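Local coordinates for fatty-acid-binding protein 1 (Arabidopsis thaliana, PDB 4DOO) that binds fatty acids, preferably saturated ones, in the chloroplast through a chalcone-isomerase fold and may take part in alpha-linolenic acid metabolism, at residues D41-G46 against D179-E184; E69-K74 against D194-A199; D79-D84 against L173-L178. All coordinates share one frame; numbering follows the deposited sequence.

How the contacts relate
The three contacts all involve helices on the large antiparallel sheet, with centres 14 to 17 Å apart. Along the chain the segments run 41-46, 69-74, 79-84, 173-178, 179-184 and 194-199, so contacts 1 and 2 interleave, while both segments of contact 3 fall between the two halves of either of the others. Helix 171-182 serves contacts 1 and 3, and helix 189-202, next in the chain, serves contact 2. Neighbouring contacts also meet: Ile182 packs on Phe195, and Leu80 on Phe195, Leu196 and Ala199. Contact 1 belongs to the lauric acid pocket; contact 2 joins helix 67-71 to helix 189-202 and contact 3 joins helix 76-82 to helix 171-182, contact 2 well away from the pocket.

Contact 1: D41-G46 against D179-E184; sequences DVYAFG and DLYIGE. With DAO (lauric acid), chain C; DAO (lauric acid), chain D.
Strand 39-50 and the last turn of helix 171-182 are closest at Phe45 and Tyr181, CA atoms 8.8 Å apart, leaving the span to three aromatic side chains. CG of Tyr43 (chi1 62°) and of Phe45 (chi1 63°) sits between the backbone N and the carbonyl carbon, which sends both rings toward the helix. Tyr181 turns its edge into Phe45: CD1 stands over the ring centre, 3.7 Å from Phe45 CE1, planes at 64°, a T-shaped pair. Its far end crosses Tyr43 at about a right angle, and Tyr181 OH donates a 2.7 Å hydrogen bond to Tyr43 OH. Tyr43 OH in turn donates to O2 of one lauric acid at 2.6 Å, O2 lying in the phenol plane. Tyr181, itself part of the pocket, probably helps to orient the hydroxyl that binds the carboxylate, which Arg30 and Ser110 also hydrogen-bond. A second lauric acid brings C10 to the Tyr43 ring edge, 3.5 Å from CE1. Val42 and Tyr43 of strand 39-50 form a classic beta bulge opposite Arg30 of strand 22-33. On the strand's other flank, Ile89 and Leu91 of strand 87-93 touch Tyr181, and Phe187, before helix 189-202, adds an edge-to-face ring.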
loop_
_atom_site.group_PDB
_atom_site.type_symbol
_atom_site.label_atom_id
_atom_site.label_comp_id
_atom_site.label_asym_id
_atom_site.label_seq_id
_atom_site.Cartn_x
_atom_site.Cartn_y
_atom_site.Cartn_z
ATOM N N ASP A 41 -9.769 0.849 -14.804
ATOM C CA ASP A 41 -8.552 1.113 -14.041
ATOM C C ASP A 41 -8.969 2.224 -13.089
ATOM O O ASP A 41 -9.274 3.332 -13.533
ATOM C CB ASP A 41 -7.423 1.622 -14.942
ATOM C CG ASP A 41 -7.063 0.644 -16.048
ATOM O OD1 ASP A 41 -6.933 -0.561 -15.758
ATOM O OD2 ASP A 41 -6.901 1.087 -17.205
ATOM N N VAL A 42 -8.986 1.937 -11.792
ATOM C CA VAL A 42 -9.416 2.930 -10.810
ATOM C C VAL A 42 -8.304 3.890 -10.417
ATOM O O VAL A 42 -8.491 5.107 -10.450
ATOM C CB VAL A 42 -9.977 2.251 -9.553
ATOM C CG1 VAL A 42 -10.555 3.303 -8.601
ATOM C CG2 VAL A 42 -11.068 1.258 -9.955
ATOM N N TYR A 43 -7.153 3.344 -10.034
ATOM C CA TYR A 43 -6.015 4.175 -9.670
ATOM C C TYR A 43 -4.705 3.412 -9.797
ATOM O O TYR A 43 -4.689 2.181 -9.803
ATOM C CB TYR A 43 -6.157 4.730 -8.240
ATOM C CG TYR A 43 -6.205 3.706 -7.108
ATOM C CD1 TYR A 43 -7.420 3.324 -6.539
ATOM C CD2 TYR A 43 -5.031 3.162 -6.580
ATOM C CE1 TYR A 43 -7.465 2.430 -5.463
ATOM C CE2 TYR A 43 -5.063 2.271 -5.514
ATOM C CZ TYR A 43 -6.283 1.911 -4.955
ATOM O OH TYR A 43 -6.318 1.064 -3.871
ATOM N N ALA A 44 -3.613 4.157 -9.940
ATOM C CA ALA A 44 -2.288 3.566 -10.024
ATOM C C ALA A 44 -1.702 3.753 -8.635
ATOM O O ALA A 44 -2.042 4.717 -7.945
ATOM C CB ALA A 44 -1.437 4.301 -11.043
ATOM N N PHE A 45 -0.844 2.836 -8.208
ATOM C CA PHE A 45 -0.242 2.977 -6.889
ATOM C C PHE A 45 1.233 2.612 -6.906
ATOM O O PHE A 45 1.696 1.865 -7.773
ATOM C CB PHE A 45 -1.013 2.146 -5.846
ATOM C CG PHE A 45 -0.995 0.660 -6.095
ATOM C CD1 PHE A 45 0.065 -0.126 -5.641
ATOM C CD2 PHE A 45 -2.045 0.044 -6.774
ATOM C CE1 PHE A 45 0.080 -1.509 -5.859
ATOM C CE2 PHE A 45 -2.043 -1.335 -7.001
ATOM C CZ PHE A 45 -0.980 -2.115 -6.544
ATOM N N GLY A 46 1.974 3.185 -5.966
ATOM C CA GLY A 46 3.393 2.918 -5.862
ATOM C C GLY A 46 3.662 2.561 -4.416
ATOM O O GLY A 46 3.180 3.245 -3.511
ATOM N N ASP A 179 -1.872 -5.306 3.335
ATOM C CA ASP A 179 -2.132 -6.633 2.780
ATOM C C ASP A 179 -2.833 -6.570 1.429
ATOM O O ASP A 179 -2.696 -7.481 0.613
ATOM C CB ASP A 179 -2.961 -7.478 3.758
ATOM C CG ASP A 179 -2.976 -8.952 3.380
ATOM O OD1 ASP A 179 -4.001 -9.433 2.847
ATOM O OD2 ASP A 179 -1.949 -9.625 3.605
ATOM N N LEU A 180 -3.580 -5.495 1.191
ATOM C CA LEU A 180 -4.296 -5.328 -0.071
ATOM C C LEU A 180 -3.340 -5.139 -1.236
ATOM O O LEU A 180 -3.659 -5.479 -2.373
ATOM C CB LEU A 180 -5.216 -4.101 -0.010
ATOM C CG LEU A 180 -6.401 -4.161 0.949
ATOM C CD1 LEU A 180 -7.112 -2.809 0.972
ATOM C CD2 LEU A 180 -7.350 -5.272 0.505
ATOM N N TYR A 181 -2.173 -4.576 -0.944
ATOM C CA TYR A 181 -1.181 -4.293 -1.970
ATOM C C TYR A 181 -0.019 -5.284 -2.055
ATOM O O TYR A 181 0.454 -5.595 -3.150
ATOM C CB TYR A 181 -0.631 -2.877 -1.746
ATOM C CG TYR A 181 -1.710 -1.808 -1.741
ATOM C CD1 TYR A 181 -2.244 -1.319 -2.936
ATOM C CD2 TYR A 181 -2.225 -1.323 -0.541
ATOM C CE1 TYR A 181 -3.271 -0.370 -2.933
ATOM C CE2 TYR A 181 -3.250 -0.378 -0.522
ATOM C CZ TYR A 181 -3.769 0.093 -1.719
ATOM O OH TYR A 181 -4.789 1.019 -1.691
ATOM N N ILE A 182 0.427 -5.790 -0.911
ATOM C CA ILE A 182 1.567 -6.708 -0.884
ATOM C C ILE A 182 1.288 -8.067 -0.234
ATOM O O ILE A 182 2.217 -8.809 0.092
ATOM C CB ILE A 182 2.765 -6.019 -0.164
ATOM C CG1 ILE A 182 3.096 -4.708 -0.877
ATOM C CG2 ILE A 182 4.004 -6.911 -0.176
ATOM C CD1 ILE A 182 3.454 -4.883 -2.343
ATOM N N GLY A 183 0.014 -8.406 -0.075
ATOM C CA GLY A 183 -0.343 -9.673 0.541
ATOM C C GLY A 183 -0.559 -10.828 -0.421
ATOM O O GLY A 183 -0.242 -10.740 -1.609
ATOM N N GLU A 184 -1.117 -11.918 0.099
ATOM C CA GLU A 184 -1.372 -13.119 -0.688
ATOM C C GLU A 184 -2.316 -12.912 -1.873
ATOM O O GLU A 184 -2.140 -13.520 -2.933
ATOM C CB GLU A 184 -1.932 -14.217 0.221
ATOM C CG GLU A 184 -2.130 -15.556 -0.463
ATOM C CD GLU A 184 -0.859 -16.068 -1.111
ATOM O OE1 GLU A 184 0.203 -16.028 -0.451
ATOM O OE2 GLU A 184 -0.925 -16.512 -2.278
HETATM O O1 DAO C . -10.409 -0.561 -2.153
HETATM O O2 DAO C . -8.709 0.192 -3.339
HETATM C C1 DAO C . -9.266 -0.049 -2.242
HETATM C C2 DAO C . -8.533 0.307 -0.968
HETATM C C3 DAO C . -8.441 1.818 -0.832
HETATM C C4 DAO C . -7.875 2.216 0.539
HETATM C C5 DAO C . -7.498 3.698 0.569
HETATM C C6 DAO C . -8.719 4.581 0.817
HETATM C C7 DAO C . -8.522 5.974 0.244
HETATM C C8 DAO C . -9.867 6.666 0.081
HETATM C C9 DAO C . -9.720 7.995 -0.638
HETATM C C10 DAO C . -11.067 8.708 -0.716
HETATM C C11 DAO C . -10.875 10.220 -0.752
HETATM C C12 DAO C . -12.185 10.918 -1.048
HETATM O O1 DAO D . -18.974 1.370 -12.526
HETATM O O2 DAO D . -18.344 3.447 -12.160
HETATM C C1 DAO D . -18.180 2.211 -12.044
HETATM C C2 DAO D . -16.967 1.708 -11.292
HETATM C C3 DAO D . -17.237 1.730 -9.790
HETATM C C4 DAO D . -16.045 2.298 -9.030
HETATM C C5 DAO D . -15.342 1.211 -8.223
HETATM C C6 DAO D . -15.052 1.685 -6.807
HETATM C C7 DAO D . -13.567 1.563 -6.477
HETATM C C8 DAO D . -13.145 2.646 -5.494
HETATM C C9 DAO D . -11.878 2.256 -4.739
HETATM C C10 DAO D . -10.831 3.365 -4.838
HETATM C C11 DAO D . -10.557 3.994 -3.479
HETATM C C12 DAO D . -9.692 5.230 -3.620
#

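Contact 2: E69-K74 against D194-A199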
loop_
_atom_site.group_PDB
_atom_site.type_symbol
_atom_site.label_atom_id
_atom_site.label_comp_id
_atom_site.label_asym_id
_atom_site.label_seq_id
_atom_site.Cartn_x
_atom_site.Cartn_y
_atom_site.Cartn_z
ATOM N N GLU A 69 17.894 -16.311 -2.006
ATOM C CA GLU A 69 17.455 -17.176 -0.920
ATOM C C GLU A 69 16.475 -16.463 -0.001
ATOM O O GLU A 69 15.594 -17.090 0.583
ATOM C CB GLU A 69 18.659 -17.691 -0.130
ATOM C CG GLU A 69 19.393 -18.819 -0.846
ATOM C CD GLU A 69 20.623 -19.292 -0.095
ATOM O OE1 GLU A 69 20.547 -19.424 1.144
ATOM O OE2 GLU A 69 21.660 -19.542 -0.749
ATOM N N ILE A 70 16.630 -15.153 0.132
ATOM C CA ILE A 70 15.716 -14.380 0.967
ATOM C C ILE A 70 14.355 -14.405 0.284
ATOM O O ILE A 70 13.335 -14.698 0.914
ATOM C CB ILE A 70 16.182 -12.918 1.104
ATOM C CG1 ILE A 70 17.481 -12.864 1.913
ATOM C CG2 ILE A 70 15.093 -12.080 1.766
ATOM C CD1 ILE A 70 18.160 -11.502 1.897
ATOM N N ARG A 71 14.357 -14.105 -1.011
ATOM C CA ARG A 71 13.134 -14.084 -1.809
ATOM C C ARG A 71 12.518 -15.479 -1.881
ATOM O O ARG A 71 11.293 -15.629 -1.895
ATOM C CB ARG A 71 13.444 -13.578 -3.220
ATOM C CG ARG A 71 12.239 -13.465 -4.141
ATOM C CD ARG A 71 11.289 -12.346 -3.703
ATOM N NE ARG A 71 10.340 -12.028 -4.766
ATOM C CZ ARG A 71 9.192 -12.662 -4.969
ATOM N NH1 ARG A 71 8.826 -13.653 -4.167
ATOM N NH2 ARG A 71 8.420 -12.322 -5.996
ATOM N N GLY A 72 13.374 -16.498 -1.913
ATOM C CA GLY A 72 12.897 -17.868 -1.982
ATOM C C GLY A 72 12.185 -18.354 -0.731
ATOM O O GLY A 72 11.539 -19.400 -0.752
ATOM N N ASN A 73 12.298 -17.603 0.361
ATOM C CA ASN A 73 11.649 -17.978 1.613
ATOM C C ASN A 73 10.183 -17.583 1.613
ATOM O O ASN A 73 9.853 -16.409 1.475
ATOM C CB ASN A 73 12.348 -17.315 2.801
ATOM C CG ASN A 73 13.368 -18.222 3.453
ATOM O OD1 ASN A 73 13.012 -19.192 4.126
ATOM N ND2 ASN A 73 14.647 -17.919 3.251
ATOM N N LYS A 74 9.306 -18.566 1.777
ATOM C CA LYS A 74 7.874 -18.296 1.791
ATOM C C LYS A 74 7.491 -17.324 2.897
ATOM O O LYS A 74 6.494 -16.620 2.794
ATOM C CB LYS A 74 7.091 -19.606 1.950
ATOM C CG LYS A 74 7.158 -20.498 0.719
ATOM C CD LYS A 74 6.268 -21.726 0.860
ATOM C CE LYS A 74 6.236 -22.522 -0.439
ATOM N NZ LYS A 74 5.351 -23.715 -0.345
ATOM N N ASP A 194 7.307 -7.484 -7.978
ATOM C CA ASP A 194 8.369 -6.498 -8.119
ATOM C C ASP A 194 8.753 -5.979 -6.741
ATOM O O ASP A 194 9.928 -5.777 -6.456
ATOM C CB ASP A 194 7.916 -5.325 -8.997
ATOM C CG ASP A 194 7.834 -5.693 -10.467
ATOM O OD1 ASP A 194 7.321 -4.874 -11.264
ATOM O OD2 ASP A 194 8.292 -6.802 -10.824
ATOM N N PHE A 195 7.759 -5.761 -5.886
ATOM C CA PHE A 195 8.030 -5.254 -4.549
ATOM C C PHE A 195 8.912 -6.216 -3.762
ATOM O O PHE A 195 9.896 -5.801 -3.151
ATOM C CB PHE A 195 6.716 -5.004 -3.789
ATOM C CG PHE A 195 6.906 -4.714 -2.322
ATOM C CD1 PHE A 195 6.982 -5.752 -1.397
ATOM C CD2 PHE A 195 7.032 -3.407 -1.866
ATOM C CE1 PHE A 195 7.181 -5.491 -0.038
ATOM C CE2 PHE A 195 7.231 -3.138 -0.509
ATOM C CZ PHE A 195 7.303 -4.182 0.401
ATOM N N LEU A 196 8.554 -7.496 -3.781
ATOM C CA LEU A 196 9.306 -8.513 -3.057
ATOM C C LEU A 196 10.698 -8.711 -3.655
ATOM O O LEU A 196 11.675 -8.892 -2.922
ATOM C CB LEU A 196 8.528 -9.830 -3.056
ATOM C CG LEU A 196 7.190 -9.776 -2.307
ATOM C CD1 LEU A 196 6.438 -11.105 -2.475
ATOM C CD2 LEU A 196 7.449 -9.489 -0.833
ATOM N N ASP A 197 10.788 -8.670 -4.981
ATOM C CA ASP A 197 12.075 -8.819 -5.651
ATOM C C ASP A 197 12.994 -7.670 -5.253
ATOM O O ASP A 197 14.150 -7.888 -4.896
ATOM C CB ASP A 197 11.928 -8.807 -7.182
ATOM C CG ASP A 197 11.362 -10.107 -7.745
ATOM O OD1 ASP A 197 11.391 -11.141 -7.048
ATOM O OD2 ASP A 197 10.901 -10.093 -8.910
ATOM N N ASN A 198 12.479 -6.442 -5.308
ATOM C CA ASN A 198 13.291 -5.279 -4.977
ATOM C C ASN A 198 13.549 -5.113 -3.484
ATOM O O ASN A 198 14.584 -4.574 -3.089
ATOM C CB ASN A 198 12.671 -4.003 -5.573
ATOM C CG ASN A 198 12.652 -4.028 -7.096
ATOM O OD1 ASN A 198 13.619 -4.467 -7.729
ATOM N ND2 ASN A 198 11.557 -3.558 -7.693
ATOM N N ALA A 199 12.618 -5.576 -2.653
ATOM C CA ALA A 199 12.808 -5.487 -1.207
ATOM C C ALA A 199 13.944 -6.436 -0.831
ATOM O O ALA A 199 14.754 -6.140 0.048
ATOM C CB ALA A 199 11.519 -5.886 -0.462
#
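One face of the Arg71 guanidinium rests on Leu196, whose CB lies off-centre toward the rim, 3.3 Å from NE; the edge is taken by Asp197. Leu196 CD1 extends the apolar support toward the outer end of the group, 3.9 Å from Arg71 NH1. At the edge, Arg71 NE donates to Asp197 OD1 at 2.7 Å, a short salt bridge but a bent one, with an N-H...O angle of 135°. The carboxylate is not coplanar with the guanidinium: the planes are 38° apart, and NE meets OD1 from above the carboxylate plane. NH2 is 3.4 Å from Asp197 OD1 and finds its own salt bridge with Glu193, one turn earlier on the same helix, leaving the arginine gripped by two acids four residues apart. The arrangement joins the end of helix 67-71 to helix 189-202 in the chalcone-isomerase fold, well away from the lauric acid pocket; the backbones are nearest at Arg71 and Asp197, with CA atoms 6.6 Å apart. The Arg71 chain leaves its helix extended and then turns at chi2 (69°), which carries NE across Leu196 CB. With an alanine in place of Arg71, Asp197 and Glu193 would probably lose the positive charge they share, and Leu196 CB would lose its cover. Behind the salt bridge, Leu196 continues inward against Leu80 of helix 76-82, which Phe195 and Ala199 also touch.

Contact 3: D79-D84 against L173-L178; sequences DLMEAD and LCRSIL
Helix 76-82, one of the short helices of the chalcone-isomerase fold, packs on helix 171-182 by sending Met81 between Arg175 and Leu178. The backbones are nearest at Met81 and Arg175, with CA atoms 6.6 Å apart. A bend at chi3 (68°) turns the methionine methyl inward, where CE lies 3.7 Å from Leu178 CB; its still closer approaches to O and NH1 of Arg175 are doubtfully short. Arg175 crosses Met81 at about a right angle. Its guanidinium has Met81 CB over one face, toward the rim, with NE 3.9 Å from that carbon. No direct hydrogen bond joins the two segments; a water does so instead, donating to Glu82 OE1 at 2.8 Å and accepting from Arg175 NH2 at 2.9 Å. That NH2 also forms a salt bridge with Asp78, and Phe118 makes a cation-pi contact with the guanidinium. Asp78 and the Glu82 water thus tie the guanidinium to helix 76-82. On its other sides, helix 171-182 meets helix 100-118 and strands 145-151 and 155-160, the helix layer over a large antiparallel sheet that characterises the chalcone-isomerase fold.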
loop_
_atom_site.group_PDB
_atom_site.type_symbol
_atom_site.label_atom_id
_atom_site.label_comp_id
_atom_site.label_asym_id
_atom_site.label_seq_id
_atom_site.Cartn_x
_atom_site.Cartn_y
_atom_site.Cartn_z
ATOM N N ASP A 79 7.049 -11.604 6.896
ATOM C CA ASP A 79 8.031 -11.005 7.797
ATOM C C ASP A 79 8.140 -9.502 7.530
ATOM O O ASP A 79 8.242 -8.705 8.470
ATOM C CB ASP A 79 9.412 -11.661 7.643
ATOM C CG ASP A 79 9.498 -13.032 8.308
ATOM O OD1 ASP A 79 8.755 -13.286 9.281
ATOM O OD2 ASP A 79 10.326 -13.854 7.867
ATOM N N LEU A 80 8.117 -9.120 6.254
ATOM C CA LEU A 80 8.197 -7.709 5.873
ATOM C C LEU A 80 6.991 -6.926 6.376
ATOM O O LEU A 80 7.142 -5.862 6.976
ATOM C CB LEU A 80 8.267 -7.551 4.350
ATOM C CG LEU A 80 9.594 -7.796 3.636
ATOM C CD1 LEU A 80 9.371 -7.700 2.127
ATOM C CD2 LEU A 80 10.631 -6.768 4.096
ATOM N N MET A 81 5.799 -7.455 6.119
ATOM C CA MET A 81 4.562 -6.799 6.526
ATOM C C MET A 81 4.404 -6.635 8.032
ATOM O O MET A 81 3.845 -5.644 8.490
ATOM C CB MET A 81 3.343 -7.552 5.979
ATOM C CG MET A 81 2.923 -7.147 4.574
ATOM S SD MET A 81 1.281 -7.766 4.099
ATOM C CE MET A 81 0.232 -6.798 5.190
ATOM N N GLU A 82 4.891 -7.603 8.799
ATOM C CA GLU A 82 4.763 -7.547 10.249
ATOM C C GLU A 82 5.862 -6.738 10.937
ATOM O O GLU A 82 5.696 -6.287 12.066
ATOM C CB GLU A 82 4.714 -8.972 10.815
ATOM C CG GLU A 82 4.789 -9.048 12.333
ATOM C CD GLU A 82 4.171 -10.320 12.893
ATOM O OE1 GLU A 82 4.232 -11.366 12.214
ATOM O OE2 GLU A 82 3.633 -10.273 14.021
ATOM N N ALA A 83 6.978 -6.540 10.248
ATOM C CA ALA A 83 8.092 -5.793 10.815
ATOM C C ALA A 83 7.781 -4.301 10.945
ATOM O O ALA A 83 6.896 -3.771 10.269
ATOM C CB ALA A 83 9.325 -5.992 9.961
ATOM N N ASP A 84 8.505 -3.624 11.828
ATOM C CA ASP A 84 8.298 -2.198 12.009
ATOM C C ASP A 84 9.096 -1.499 10.919
ATOM O O ASP A 84 10.193 -0.994 11.147
ATOM C CB ASP A 84 8.766 -1.755 13.400
ATOM C CG ASP A 84 8.449 -0.296 13.683
ATOM O OD1 ASP A 84 7.463 0.223 13.115
ATOM O OD2 ASP A 84 9.174 0.326 14.487
ATOM N N LEU A 173 -4.944 -2.241 11.605
ATOM C CA LEU A 173 -5.297 -1.445 10.432
ATOM C C LEU A 173 -4.130 -1.353 9.449
ATOM O O LEU A 173 -4.317 -1.514 8.244
ATOM C CB LEU A 173 -5.731 -0.037 10.849
ATOM C CG LEU A 173 -6.227 0.867 9.716
ATOM C CD1 LEU A 173 -7.407 0.217 9.006
ATOM C CD2 LEU A 173 -6.633 2.218 10.287
ATOM N N CYS A 174 -2.928 -1.097 9.960
ATOM C CA CYS A 174 -1.758 -0.999 9.089
ATOM C C CYS A 174 -1.570 -2.284 8.302
ATOM O O CYS A 174 -1.390 -2.261 7.085
ATOM C CB CYS A 174 -0.495 -0.719 9.904
ATOM S SG CYS A 174 -0.363 0.967 10.503
ATOM N N ARG A 175 -1.624 -3.407 9.010
ATOM C CA ARG A 175 -1.459 -4.722 8.404
ATOM C C ARG A 175 -2.524 -4.987 7.344
ATOM O O ARG A 175 -2.221 -5.461 6.247
ATOM C CB ARG A 175 -1.554 -5.792 9.490
ATOM C CG ARG A 175 -1.106 -7.164 9.066
ATOM C CD ARG A 175 0.385 -7.178 8.800
ATOM N NE ARG A 175 0.915 -8.534 8.847
ATOM C CZ ARG A 175 0.525 -9.519 8.046
ATOM N NH1 ARG A 175 -0.402 -9.311 7.121
ATOM N NH2 ARG A 175 1.056 -10.720 8.184
ATOM N N SER A 176 -3.774 -4.685 7.680
ATOM C CA SER A 176 -4.889 -4.908 6.766
ATOM C C SER A 176 -4.762 -4.127 5.462
ATOM O O SER A 176 -4.911 -4.689 4.375
ATOM C CB SER A 176 -6.208 -4.547 7.453
ATOM O OG SER A 176 -6.423 -5.356 8.597
ATOM N N ILE A 177 -4.488 -2.834 5.570
ATOM C CA ILE A 177 -4.353 -2.002 4.381
ATOM C C ILE A 177 -3.188 -2.465 3.506
ATOM O O ILE A 177 -3.354 -2.665 2.305
ATOM C CB ILE A 177 -4.181 -0.517 4.767
ATOM C CG1 ILE A 177 -5.483 -0.007 5.394
ATOM C CG2 ILE A 177 -3.843 0.316 3.540
ATOM C CD1 ILE A 177 -5.415 1.409 5.907
ATOM N N LEU A 178 -2.017 -2.645 4.110
ATOM C CA LEU A 178 -0.848 -3.098 3.362
ATOM C C LEU A 178 -1.079 -4.447 2.698
ATOM O O LEU A 178 -0.548 -4.709 1.624
ATOM C CB LEU A 178 0.372 -3.203 4.275
ATOM C CG LEU A 178 1.064 -1.905 4.682
ATOM C CD1 LEU A 178 2.192 -2.217 5.656
ATOM C CD2 LEU A 178 1.607 -1.206 3.439
HETATM O O HOH W 1 1.974 -12.002 10.631
#